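Local coordinates for protein elastase inhibitor AFUEI (Aspergillus fumigatus Af293, PDB 3W0E) that inhibits the elastase of its own fungus non-competitively with nanomolar affinity and also inhibits human leukocyte elastase, at residues L52-Q55 and E61-S64; Q19-A24 and I34-P39. All coordinates share one frame; numbering follows the deposited sequence.

Interaction 1 (L52-Q55 and E61-S64); sequences LNIQ and EIIS
Gln55 meets Ile63 and Ser64 together, and this end is where the two strands are drawn tightly against each other. The carbonyl oxygen of Gln55 takes two backbone donors. Ile63 N lies 2.8 Å from Gln55 O on a nearly straight bond, with an N-H...O angle of 167°, while Ser64 N reaches Gln55 O at 3.3 Å from a more bent approach. In return Gln55 N donates to Ser64 O over 2.8 Å, with the donor tilted 32° from the carbonyl plane. Two consecutive residues facing one partner make a classic beta bulge, set here in the antiparallel hairpin of strands 52-56 and 62-67, with Gln55 and Ser64 as the hydrogen-bonded pair. Ile63 presses in beside it: its CG1 lies between the backbone N and the carbonyl carbon (chi1 62°), which brings CG1 to 3.3 Å from Gln55 O. The same CG1 packs at 3.8 Å against Gln55 CG, the two side chains crossing obliquely. Beyond CG the Gln55 chain runs extended, and its NE2 hydrogen-bonds to Glu46 O of the second subunit, whose Tyr47 packs on Gln55, Ile63 and Ser64.

Contact between the strands is looser on the other face. There Ile54 CG2 and Ile62 CG1 only just meet at 4.2 Å, and both residues are buried by neighbours, Tyr21 lying on each and Val12 of helix 2-15 on Ile62. Looser still is the turn end, where the partly exposed Glu61 directs its CB away from strand 52-55 and its side chain makes no contact with that segment.

Interaction 2 (Q19-A24 and I34-P39); sequences QPYTDA and IRVLHP
Tyr21 reaches across to Val36 and Ile34, and these three residues make up the whole contact. The tyrosine contributes most of the buried surface, 61 Å² of a total of 114 Å². Its ring carbon CE2 comes to 3.5 Å from Val36 CG2, and CD2 follows at 4.0 Å from the same methyl, which approaches the ring obliquely. Further out, the hydroxyl OH of Tyr21 lies 3.7 Å from Ile34 CG2, a contact of van der Waals kind. A chi1 of -173°, near trans, carries the Tyr21 ring from the loop toward the strand; the closest CA atoms, those of Tyr21 and Val36, are 9.1 Å apart.

Tyr21 sits at the centre of an inverse gamma turn, just before Thr22, which is the N-cap of helix 23-28 and whose OG1 caps Val25 N. The Tyr21 ring packs the loop that leads into this helix against strand 34-37, an edge strand within this chain's three-stranded mixed sheet. Ile34 and Val36 both direct their CB toward the loop, as residues two apart on a strand can, whereas the CB of Arg35 between them points away. In both strand residues it is the CG2 methyl that meets the tyrosine; in Val36 this methyl lies beside the backbone N, anti to the carbonyl carbon. The ring's other neighbours include Ile54 and Ile62 of the two further strands, and Leu29, which also touches Ile34. Tyr21 O and Asn60 ND2 form a hydrogen bond, tying the turn to the loop before strand 62-67.

How the interactions relate
Interaction 2 precedes interaction 1 along the chain, yet their centres are about 6 Å apart, and strand 34-37 runs parallel to strand 52-56 as its neighbour in the sheet. Two probable hydrogen bonds join them directly: Ile62 N to Gln19 O, 2.8 Å, and Arg35 NE to Asn53 OD1, also 2.8 Å. Van der Waals packing of methyls on backbone carbonyls adds to this, with Val36 CG1 3.6 Å from Ile54 O and Ile34 CG2 3.7 Å from Leu52 O. Interaction 1 lies nearer the centre of the chain, whereas interaction 2 is a surface contact. Both also touch the second subunit, interaction 1 through Gln55, Ile63 and Ser64, and segment 34-39 through Leu37 against Met45 of that subunit.

Interaction 1 (L52-Q55 and E61-S64)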
loop_
_atom_site.group_PDB
_atom_site.type_symbol
_atom_site.label_atom_id
_atom_site.label_comp_id
_atom_site.label_asym_id
_atom_site.label_seq_id
_atom_site.Cartn_x
_atom_site.Cartn_y
_atom_site.Cartn_z
ATOM N N LEU A 52 9.441 -2.239 -0.386
ATOM C CA LEU A 52 8.965 -0.941 0.034
ATOM C C LEU A 52 8.604 -0.153 -1.217
ATOM O O LEU A 52 9.431 0.016 -2.115
ATOM C CB LEU A 52 10.020 -0.200 0.846
ATOM C CG LEU A 52 9.665 1.236 1.211
ATOM C CD1 LEU A 52 8.327 1.305 1.968
ATOM C CD2 LEU A 52 10.782 1.853 2.043
ATOM N N ASN A 53 7.362 0.309 -1.271
ATOM C CA ASN A 53 6.909 1.148 -2.374
ATOM C C ASN A 53 6.831 2.585 -1.923
ATOM O O ASN A 53 6.161 2.905 -0.953
ATOM C CB ASN A 53 5.534 0.701 -2.879
ATOM C CG ASN A 53 5.548 -0.687 -3.441
ATOM O OD1 ASN A 53 6.040 -0.917 -4.545
ATOM N ND2 ASN A 53 5.024 -1.638 -2.680
ATOM N N ILE A 54 7.543 3.455 -2.629
ATOM C CA ILE A 54 7.505 4.877 -2.339
ATOM C C ILE A 54 6.705 5.531 -3.455
ATOM O O ILE A 54 7.106 5.484 -4.616
ATOM C CB ILE A 54 8.913 5.456 -2.338
ATOM C CG1 ILE A 54 9.782 4.728 -1.301
ATOM C CG2 ILE A 54 8.868 6.960 -2.057
ATOM C CD1 ILE A 54 9.424 5.054 0.119
ATOM N N GLN A 55 5.572 6.127 -3.116
ATOM C CA GLN A 55 4.718 6.694 -4.137
ATOM C C GLN A 55 4.965 8.188 -4.159
ATOM O O GLN A 55 4.908 8.852 -3.110
ATOM C CB GLN A 55 3.247 6.400 -3.826
ATOM C CG GLN A 55 2.313 6.733 -4.971
ATOM C CD GLN A 55 1.045 5.892 -4.968
ATOM O OE1 GLN A 55 0.755 5.154 -4.012
ATOM N NE2 GLN A 55 0.287 5.987 -6.050
ATOM N N GLU A 61 7.646 14.282 -5.288
ATOM C CA GLU A 61 7.381 14.527 -3.873
ATOM C C GLU A 61 6.651 13.341 -3.275
ATOM O O GLU A 61 5.703 12.843 -3.859
ATOM C CB GLU A 61 6.589 15.824 -3.702
ATOM C CG GLU A 61 7.377 17.006 -4.247
ATOM C CD GLU A 61 6.533 18.251 -4.447
ATOM O OE1 GLU A 61 7.138 19.335 -4.628
ATOM O OE2 GLU A 61 5.279 18.152 -4.427
ATOM N N ILE A 62 7.105 12.883 -2.112
ATOM C CA ILE A 62 6.538 11.674 -1.508
ATOM C C ILE A 62 5.097 11.885 -1.070
ATOM O O ILE A 62 4.810 12.822 -0.309
ATOM C CB ILE A 62 7.404 11.212 -0.323
ATOM C CG1 ILE A 62 8.851 10.987 -0.811
ATOM C CG2 ILE A 62 6.806 9.982 0.366
ATOM C CD1 ILE A 62 9.835 10.644 0.277
ATOM N N ILE A 63 4.190 11.033 -1.564
ATOM C CA ILE A 63 2.788 11.109 -1.148
ATOM C C ILE A 63 2.351 9.915 -0.320
ATOM O O ILE A 63 1.321 9.985 0.345
ATOM C CB ILE A 63 1.795 11.310 -2.321
ATOM C CG1 ILE A 63 1.826 10.141 -3.303
ATOM C CG2 ILE A 63 2.073 12.647 -3.049
ATOM C CD1 ILE A 63 1.162 10.484 -4.637
ATOM N N SER A 64 3.101 8.815 -0.382
ATOM C CA SER A 64 2.767 7.664 0.457
ATOM C C SER A 64 3.790 6.548 0.356
ATOM O O SER A 64 4.702 6.603 -0.469
ATOM C CB SER A 64 1.394 7.117 0.069
ATOM O OG SER A 64 0.838 6.316 1.104
#

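Interaction 2 (Q19-A24 and I34-P39)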
loop_
_atom_site.group_PDB
_atom_site.type_symbol
_atom_site.label_atom_id
_atom_site.label_comp_id
_atom_site.label_asym_id
_atom_site.label_seq_id
_atom_site.Cartn_x
_atom_site.Cartn_y
_atom_site.Cartn_z
ATOM N N GLN A 19 8.057 15.601 0.961
ATOM C CA GLN A 19 9.467 15.834 0.678
ATOM C C GLN A 19 9.855 15.170 -0.624
ATOM O O GLN A 19 9.301 14.119 -0.989
ATOM C CB GLN A 19 10.326 15.288 1.806
ATOM C CG GLN A 19 9.769 15.623 3.164
ATOM C CD GLN A 19 10.330 16.891 3.732
ATOM O OE1 GLN A 19 9.989 17.985 3.269
ATOM N NE2 GLN A 19 11.204 16.766 4.737
ATOM N N PRO A 20 10.817 15.774 -1.328
ATOM C CA PRO A 20 11.366 15.204 -2.554
ATOM C C PRO A 20 12.081 13.897 -2.231
ATOM O O PRO A 20 12.768 13.799 -1.201
ATOM C CB PRO A 20 12.400 16.250 -3.009
ATOM C CG PRO A 20 12.713 17.045 -1.797
ATOM C CD PRO A 20 11.456 17.055 -0.970
ATOM N N TYR A 21 11.898 12.896 -3.082
ATOM C CA TYR A 21 12.557 11.618 -2.884
ATOM C C TYR A 21 13.967 11.688 -3.478
ATOM O O TYR A 21 14.196 11.318 -4.633
ATOM C CB TYR A 21 11.758 10.500 -3.533
ATOM C CG TYR A 21 12.317 9.148 -3.203
ATOM C CD1 TYR A 21 12.412 8.718 -1.882
ATOM C CD2 TYR A 21 12.777 8.318 -4.200
ATOM C CE1 TYR A 21 12.941 7.467 -1.579
ATOM C CE2 TYR A 21 13.305 7.077 -3.910
ATOM C CZ TYR A 21 13.377 6.658 -2.598
ATOM O OH TYR A 21 13.920 5.409 -2.325
ATOM N N THR A 22 14.906 12.163 -2.667
ATOM C CA THR A 22 16.255 12.455 -3.134
ATOM C C THR A 22 17.125 11.228 -2.985
ATOM O O THR A 22 16.732 10.258 -2.344
ATOM C CB THR A 22 16.876 13.560 -2.278
ATOM O OG1 THR A 22 16.910 13.120 -0.915
ATOM C CG2 THR A 22 16.036 14.844 -2.364
ATOM N N ASP A 23 18.327 11.269 -3.549
ATOM C CA ASP A 23 19.253 10.154 -3.369
ATOM C C ASP A 23 19.608 10.007 -1.904
ATOM O O ASP A 23 19.800 8.894 -1.425
ATOM C CB ASP A 23 20.521 10.348 -4.204
ATOM C CG ASP A 23 20.223 10.473 -5.681
ATOM O OD1 ASP A 23 19.356 9.713 -6.169
ATOM O OD2 ASP A 23 20.837 11.341 -6.344
ATOM N N ALA A 24 19.666 11.118 -1.181
ATOM C CA ALA A 24 20.016 11.047 0.241
ATOM C C ALA A 24 18.944 10.290 1.035
ATOM O O ALA A 24 19.262 9.469 1.900
ATOM C CB ALA A 24 20.243 12.432 0.813
ATOM N N ILE A 34 13.313 -1.734 -3.151
ATOM C CA ILE A 34 12.508 -0.517 -3.041
ATOM C C ILE A 34 12.057 -0.150 -4.457
ATOM O O ILE A 34 12.867 -0.136 -5.395
ATOM C CB ILE A 34 13.331 0.647 -2.503
ATOM C CG1 ILE A 34 13.731 0.400 -1.049
ATOM C CG2 ILE A 34 12.556 1.951 -2.593
ATOM C CD1 ILE A 34 14.807 1.366 -0.568
ATOM N N ARG A 35 10.770 0.133 -4.622
ATOM C CA ARG A 35 10.226 0.503 -5.922
ATOM C C ARG A 35 9.583 1.875 -5.808
ATOM O O ARG A 35 8.847 2.144 -4.863
ATOM C CB ARG A 35 9.167 -0.505 -6.374
ATOM C CG ARG A 35 8.383 -0.090 -7.608
ATOM C CD ARG A 35 7.542 -1.264 -8.125
ATOM N NE ARG A 35 6.486 -1.616 -7.186
ATOM C CZ ARG A 35 5.639 -2.625 -7.363
ATOM N NH1 ARG A 35 5.748 -3.396 -8.436
ATOM N NH2 ARG A 35 4.699 -2.865 -6.458
ATOM N N VAL A 36 9.860 2.746 -6.769
ATOM C CA VAL A 36 9.218 4.057 -6.772
ATOM C C VAL A 36 7.994 4.021 -7.707
ATOM O O VAL A 36 8.103 3.622 -8.868
ATOM C CB VAL A 36 10.215 5.173 -7.181
ATOM C CG1 VAL A 36 9.519 6.546 -7.135
ATOM C CG2 VAL A 36 11.402 5.185 -6.233
ATOM N N LEU A 37 6.830 4.424 -7.195
ATOM C CA LEU A 37 5.606 4.398 -7.975
ATOM C C LEU A 37 5.302 5.816 -8.442
ATOM O O LEU A 37 5.095 6.683 -7.616
ATOM C CB LEU A 37 4.448 3.876 -7.125
ATOM C CG LEU A 37 4.610 2.416 -6.672
ATOM C CD1 LEU A 37 3.420 1.966 -5.861
ATOM C CD2 LEU A 37 4.800 1.526 -7.913
ATOM N N HIS A 38 5.305 6.029 -9.759
ATOM C CA HIS A 38 5.032 7.350 -10.344
ATOM C C HIS A 38 3.609 7.438 -10.868
ATOM O O HIS A 38 3.017 6.431 -11.251
ATOM C CB HIS A 38 5.985 7.624 -11.504
ATOM C CG HIS A 38 7.426 7.524 -11.132
ATOM N ND1 HIS A 38 8.147 6.353 -11.244
ATOM C CD2 HIS A 38 8.288 8.449 -10.647
ATOM C CE1 HIS A 38 9.389 6.563 -10.851
ATOM N NE2 HIS A 38 9.501 7.827 -10.485
ATOM N N PRO A 39 3.061 8.661 -10.925
ATOM C CA PRO A 39 1.659 8.776 -11.324
ATOM C C PRO A 39 1.491 8.244 -12.729
ATOM O O PRO A 39 2.309 8.551 -13.603
ATOM C CB PRO A 39 1.383 10.291 -11.258
ATOM C CG PRO A 39 2.716 10.939 -11.213
ATOM C CD PRO A 39 3.669 9.962 -10.594
#